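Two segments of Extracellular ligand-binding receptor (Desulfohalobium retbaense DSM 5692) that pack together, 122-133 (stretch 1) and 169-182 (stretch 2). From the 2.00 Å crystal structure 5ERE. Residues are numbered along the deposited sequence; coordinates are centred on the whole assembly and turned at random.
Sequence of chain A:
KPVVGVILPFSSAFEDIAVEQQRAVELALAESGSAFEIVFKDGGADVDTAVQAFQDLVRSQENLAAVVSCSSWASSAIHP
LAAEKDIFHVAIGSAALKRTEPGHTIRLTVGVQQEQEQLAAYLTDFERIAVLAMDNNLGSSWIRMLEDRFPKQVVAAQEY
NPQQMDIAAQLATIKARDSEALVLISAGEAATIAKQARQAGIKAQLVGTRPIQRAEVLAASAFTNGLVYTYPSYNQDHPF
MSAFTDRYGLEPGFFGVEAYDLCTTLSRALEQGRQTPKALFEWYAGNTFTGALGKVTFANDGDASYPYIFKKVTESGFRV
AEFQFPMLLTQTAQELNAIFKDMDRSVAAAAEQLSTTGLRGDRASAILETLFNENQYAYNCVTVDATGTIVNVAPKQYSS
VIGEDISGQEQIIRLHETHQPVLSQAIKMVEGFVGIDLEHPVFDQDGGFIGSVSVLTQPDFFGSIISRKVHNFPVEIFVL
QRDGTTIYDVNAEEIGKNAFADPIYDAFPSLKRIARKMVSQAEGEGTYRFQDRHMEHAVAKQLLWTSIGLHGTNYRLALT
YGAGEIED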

# COMPACT_ATOMS: atom_id res chain seq x y z
N TYR A 122 -2.10 2.21 9.88
CA TYR A 122 -1.94 3.00 11.10
C TYR A 122 -3.28 3.12 11.84
O TYR A 122 -3.35 2.90 13.04
CB TYR A 122 -1.39 4.38 10.76
CG TYR A 122 -1.14 5.27 11.94
CD1 TYR A 122 -0.12 4.97 12.84
CD2 TYR A 122 -1.88 6.43 12.15
CE1 TYR A 122 0.14 5.78 13.93
CE2 TYR A 122 -1.64 7.24 13.26
CZ TYR A 122 -0.62 6.91 14.14
OH TYR A 122 -0.33 7.70 15.23
N LEU A 123 -4.32 3.46 11.08
CA LEU A 123 -5.63 3.83 11.66
C LEU A 123 -6.33 2.65 12.33
O LEU A 123 -7.26 2.84 13.12
CB LEU A 123 -6.56 4.41 10.57
CG LEU A 123 -6.32 5.85 10.09
CD1 LEU A 123 -7.40 6.32 9.11
CD2 LEU A 123 -6.23 6.79 11.26
N THR A 124 -5.89 1.44 12.01
CA THR A 124 -6.58 0.26 12.47
C THR A 124 -6.41 0.07 14.00
O THR A 124 -7.19 -0.63 14.62
CB THR A 124 -6.12 -0.99 11.66
OG1 THR A 124 -7.04 -2.08 11.84
CG2 THR A 124 -4.70 -1.43 12.01
N ASP A 125 -5.43 0.74 14.62
CA ASP A 125 -5.22 0.65 16.06
C ASP A 125 -5.94 1.75 16.84
O ASP A 125 -5.61 2.03 18.00
CB ASP A 125 -3.72 0.70 16.37
CG ASP A 125 -2.98 -0.48 15.79
OD1 ASP A 125 -3.57 -1.58 15.73
OD2 ASP A 125 -1.81 -0.30 15.38
N PHE A 126 -6.92 2.37 16.19
CA PHE A 126 -7.75 3.40 16.80
C PHE A 126 -9.21 3.00 16.69
O PHE A 126 -9.71 2.77 15.59
CB PHE A 126 -7.53 4.75 16.13
CG PHE A 126 -6.13 5.28 16.26
CD1 PHE A 126 -5.13 4.90 15.35
CD2 PHE A 126 -5.81 6.15 17.28
CE1 PHE A 126 -3.86 5.40 15.48
CE2 PHE A 126 -4.53 6.64 17.41
CZ PHE A 126 -3.55 6.27 16.50
N GLU A 127 -9.89 2.90 17.83
CA GLU A 127 -11.28 2.45 17.83
C GLU A 127 -12.24 3.61 17.57
O GLU A 127 -13.33 3.38 17.05
CB GLU A 127 -11.64 1.75 19.15
CG GLU A 127 -10.91 0.42 19.37
CD GLU A 127 -11.10 -0.56 18.22
OE1 GLU A 127 -12.24 -1.03 18.01
OE2 GLU A 127 -10.11 -0.86 17.52
N ARG A 128 -11.83 4.84 17.90
CA ARG A 128 -12.67 6.02 17.64
C ARG A 128 -11.99 6.99 16.66
O ARG A 128 -11.02 7.67 17.02
CB ARG A 128 -13.00 6.76 18.95
CG ARG A 128 -13.57 5.91 20.07
CD ARG A 128 -14.69 6.64 20.82
NE ARG A 128 -15.96 6.44 20.15
CZ ARG A 128 -17.05 7.16 20.34
NH1 ARG A 128 -17.04 8.17 21.20
NH2 ARG A 128 -18.15 6.87 19.66
N ILE A 129 -12.55 7.11 15.45
CA ILE A 129 -11.95 7.91 14.37
C ILE A 129 -12.83 9.05 13.87
O ILE A 129 -13.90 8.81 13.32
CB ILE A 129 -11.62 7.03 13.13
CG1 ILE A 129 -10.51 6.03 13.44
CG2 ILE A 129 -11.20 7.91 11.92
CD1 ILE A 129 -10.39 4.88 12.38
N ALA A 130 -12.36 10.29 14.00
CA ALA A 130 -13.08 11.42 13.40
C ALA A 130 -12.37 11.90 12.13
O ALA A 130 -11.13 11.87 12.05
CB ALA A 130 -13.21 12.57 14.40
N VAL A 131 -13.16 12.31 11.14
CA VAL A 131 -12.65 12.93 9.92
C VAL A 131 -13.22 14.33 9.76
O VAL A 131 -14.43 14.53 9.82
CB VAL A 131 -13.01 12.10 8.66
CG1 VAL A 131 -12.19 12.58 7.39
CG2 VAL A 131 -12.78 10.65 8.92
N LEU A 132 -12.33 15.30 9.57
CA LEU A 132 -12.68 16.62 9.07
C LEU A 132 -12.04 16.83 7.68
O LEU A 132 -10.80 16.86 7.58
CB LEU A 132 -12.21 17.69 10.05
CG LEU A 132 -12.58 19.16 9.76
CD1 LEU A 132 -14.06 19.36 9.47
CD2 LEU A 132 -12.17 20.00 10.96
N ALA A 133 -12.87 16.96 6.63
CA ALA A 133 -12.37 16.99 5.25
C ALA A 133 -12.85 18.20 4.45
O ALA A 133 -13.99 18.65 4.57
CB ALA A 133 -12.77 15.73 4.52
N ALA A 169 -18.17 24.73 14.62
CA ALA A 169 -19.25 23.74 14.71
C ALA A 169 -18.77 22.31 14.52
O ALA A 169 -19.08 21.44 15.34
CB ALA A 169 -20.31 24.05 13.68
N GLN A 170 -18.06 22.08 13.42
CA GLN A 170 -17.60 20.75 13.07
C GLN A 170 -16.74 20.20 14.17
O GLN A 170 -16.83 19.03 14.50
CB GLN A 170 -16.81 20.76 11.75
CG GLN A 170 -17.60 21.25 10.57
CD GLN A 170 -17.52 22.76 10.39
OE1 GLN A 170 -17.60 23.53 11.37
NE2 GLN A 170 -17.36 23.18 9.15
N LEU A 171 -15.90 21.08 14.73
CA LEU A 171 -14.99 20.72 15.81
C LEU A 171 -15.79 20.45 17.10
O LEU A 171 -15.35 19.68 17.95
CB LEU A 171 -13.95 21.83 16.04
CG LEU A 171 -12.74 21.99 15.10
CD1 LEU A 171 -12.01 23.28 15.47
CD2 LEU A 171 -11.78 20.81 15.15
N ALA A 172 -16.96 21.08 17.24
CA ALA A 172 -17.82 20.84 18.42
C ALA A 172 -18.44 19.46 18.32
O ALA A 172 -18.32 18.65 19.23
CB ALA A 172 -18.89 21.92 18.56
N THR A 173 -19.08 19.20 17.18
CA THR A 173 -19.56 17.86 16.84
C THR A 173 -18.49 16.82 17.13
O THR A 173 -18.77 15.76 17.68
CB THR A 173 -19.92 17.75 15.36
OG1 THR A 173 -20.79 18.83 15.00
CG2 THR A 173 -20.60 16.42 15.06
N ILE A 174 -17.26 17.14 16.75
CA ILE A 174 -16.19 16.16 16.79
C ILE A 174 -15.73 15.87 18.21
O ILE A 174 -15.50 14.71 18.58
CB ILE A 174 -14.99 16.64 15.95
CG1 ILE A 174 -15.25 16.37 14.47
CG2 ILE A 174 -13.69 15.94 16.41
CD1 ILE A 174 -14.32 17.14 13.53
N LYS A 175 -15.52 16.93 18.99
CA LYS A 175 -15.09 16.77 20.37
C LYS A 175 -16.11 15.92 21.12
O LYS A 175 -15.74 15.07 21.92
CB LYS A 175 -14.91 18.12 21.05
CG LYS A 175 -14.71 18.01 22.55
CD LYS A 175 -14.23 19.31 23.14
CE LYS A 175 -14.72 19.51 24.56
NZ LYS A 175 -14.34 20.84 25.10
N ALA A 176 -17.38 16.12 20.79
CA ALA A 176 -18.47 15.43 21.47
C ALA A 176 -18.53 13.95 21.11
O ALA A 176 -19.44 13.25 21.57
CB ALA A 176 -19.80 16.10 21.15
N ARG A 177 -17.60 13.47 20.30
CA ARG A 177 -17.56 12.04 20.02
C ARG A 177 -16.29 11.41 20.56
O ARG A 177 -16.03 10.23 20.31
CB ARG A 177 -17.69 11.76 18.54
CG ARG A 177 -18.80 12.52 17.86
CD ARG A 177 -20.07 11.72 17.75
NE ARG A 177 -20.98 12.39 16.82
CZ ARG A 177 -22.07 13.07 17.16
NH1 ARG A 177 -22.46 13.17 18.43
NH2 ARG A 177 -22.80 13.65 16.21
N ASP A 178 -15.50 12.21 21.28
CA ASP A 178 -14.33 11.71 22.01
C ASP A 178 -13.47 10.82 21.12
O ASP A 178 -13.20 9.66 21.45
CB ASP A 178 -14.78 10.95 23.25
CG ASP A 178 -15.83 11.71 24.04
OD1 ASP A 178 -15.44 12.68 24.72
OD2 ASP A 178 -17.03 11.37 23.95
N SER A 179 -13.05 11.36 19.98
CA SER A 179 -12.35 10.56 19.01
C SER A 179 -10.94 10.27 19.51
O SER A 179 -10.38 11.02 20.31
CB SER A 179 -12.31 11.27 17.65
OG SER A 179 -11.56 12.47 17.71
N GLU A 180 -10.41 9.16 19.04
CA GLU A 180 -9.06 8.72 19.34
C GLU A 180 -8.07 9.26 18.29
O GLU A 180 -6.93 9.62 18.59
CB GLU A 180 -9.04 7.20 19.37
CG GLU A 180 -8.40 6.57 20.57
CD GLU A 180 -8.69 5.08 20.63
OE1 GLU A 180 -7.82 4.28 20.22
OE2 GLU A 180 -9.81 4.73 21.07
N ALA A 181 -8.51 9.30 17.04
CA ALA A 181 -7.70 9.91 15.99
C ALA A 181 -8.57 10.84 15.17
O ALA A 181 -9.71 10.50 14.82
CB ALA A 181 -7.05 8.84 15.13
N LEU A 182 -8.04 12.03 14.90
CA LEU A 182 -8.70 12.99 14.01
C LEU A 182 -7.96 13.06 12.67
O LEU A 182 -6.88 13.62 12.60
CB LEU A 182 -8.73 14.37 14.64
CG LEU A 182 -9.35 15.52 13.82
CD1 LEU A 182 -10.73 15.17 13.29
CD2 LEU A 182 -9.40 16.82 14.63

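Stretch 2 enters as the end of a helix (169-175), turns, and leaves as a strand that pairs in parallel with strand 129-133 of stretch 1; helix and strand run nearly antiparallel (173°), their axes 9.5 Å apart at closest approach. The helix meets the strand through apolar side chains spaced along one flank. Gln170 points toward stretch 1 and contributes its aliphatic part, Gln170 CB lying 3.8 Å from Leu132 CD1, while its NE2 is hydrogen-bonded elsewhere in the structure. Leu171 leaves its backbone sideways, but its end comes nearer, bringing Leu171 CD2 to 4.3 Å from Leu132 CD2. One turn after Gln170, Ile174 points toward the strand and touches two residues of it: Ile174 CG2 is 4.0 Å from Ala130 CB, and Ile174 CD1 4.1 Å from Leu132 CB.

A type I turn from Lys175 to Asp178, with Asp178 N hydrogen-bonded to Lys175 O at 2.9 Å, ends the helix and starts the chain's reversal, completed by Ala181. Here the long side chain of Arg128 reaches across. Arg128 NH1 is 2.5 Å from Arg177 O, a very short approach whose angle is too poor for a hydrogen bond, and Arg128 CD is 3.4 Å from Asp178 O. The charges of Arg128 and Asp178 are near but do not form a salt bridge, Arg128 NH1 to Asp178 OD2 being 4.2 Å. Ser179 then sets its CB 3.6 Å from Ala130 CB, a close fit beside the small alanine.

At Glu180 the backbone pairing begins. Arg128 O accepts from two successive amides, Glu180 N at 2.6 Å and Ala181 N at 3.0 Å. The carboxylate of Glu180 reaches back to the loop before the strand, where Glu180 OE1 accepts a weak hydrogen bond from Glu127 N at 3.4 Å.

Ala181 pairs with Ile129, their side chains on the same face of the sheet. Its carbonyl continues the ladder: Ala181 O accepts from Ala130 N at 2.8 Å and also receives a CA-H...O contact from Ile129 CA at 3.5 Å. Ala181 CB lies over one face of the Phe126 ring, 4.0 Å from its centroid and 24° off the normal, a CH-pi contact.

Leu182 pairs with Ala130 on the other face. Leu182 CA makes a CA-H...O contact with Ala130 O at 3.3 Å, and Leu182 CD1 packs 3.8 Å from Ala130 CB and 4.4 Å from Leu132 CB, joining the apolar cluster begun by the helix.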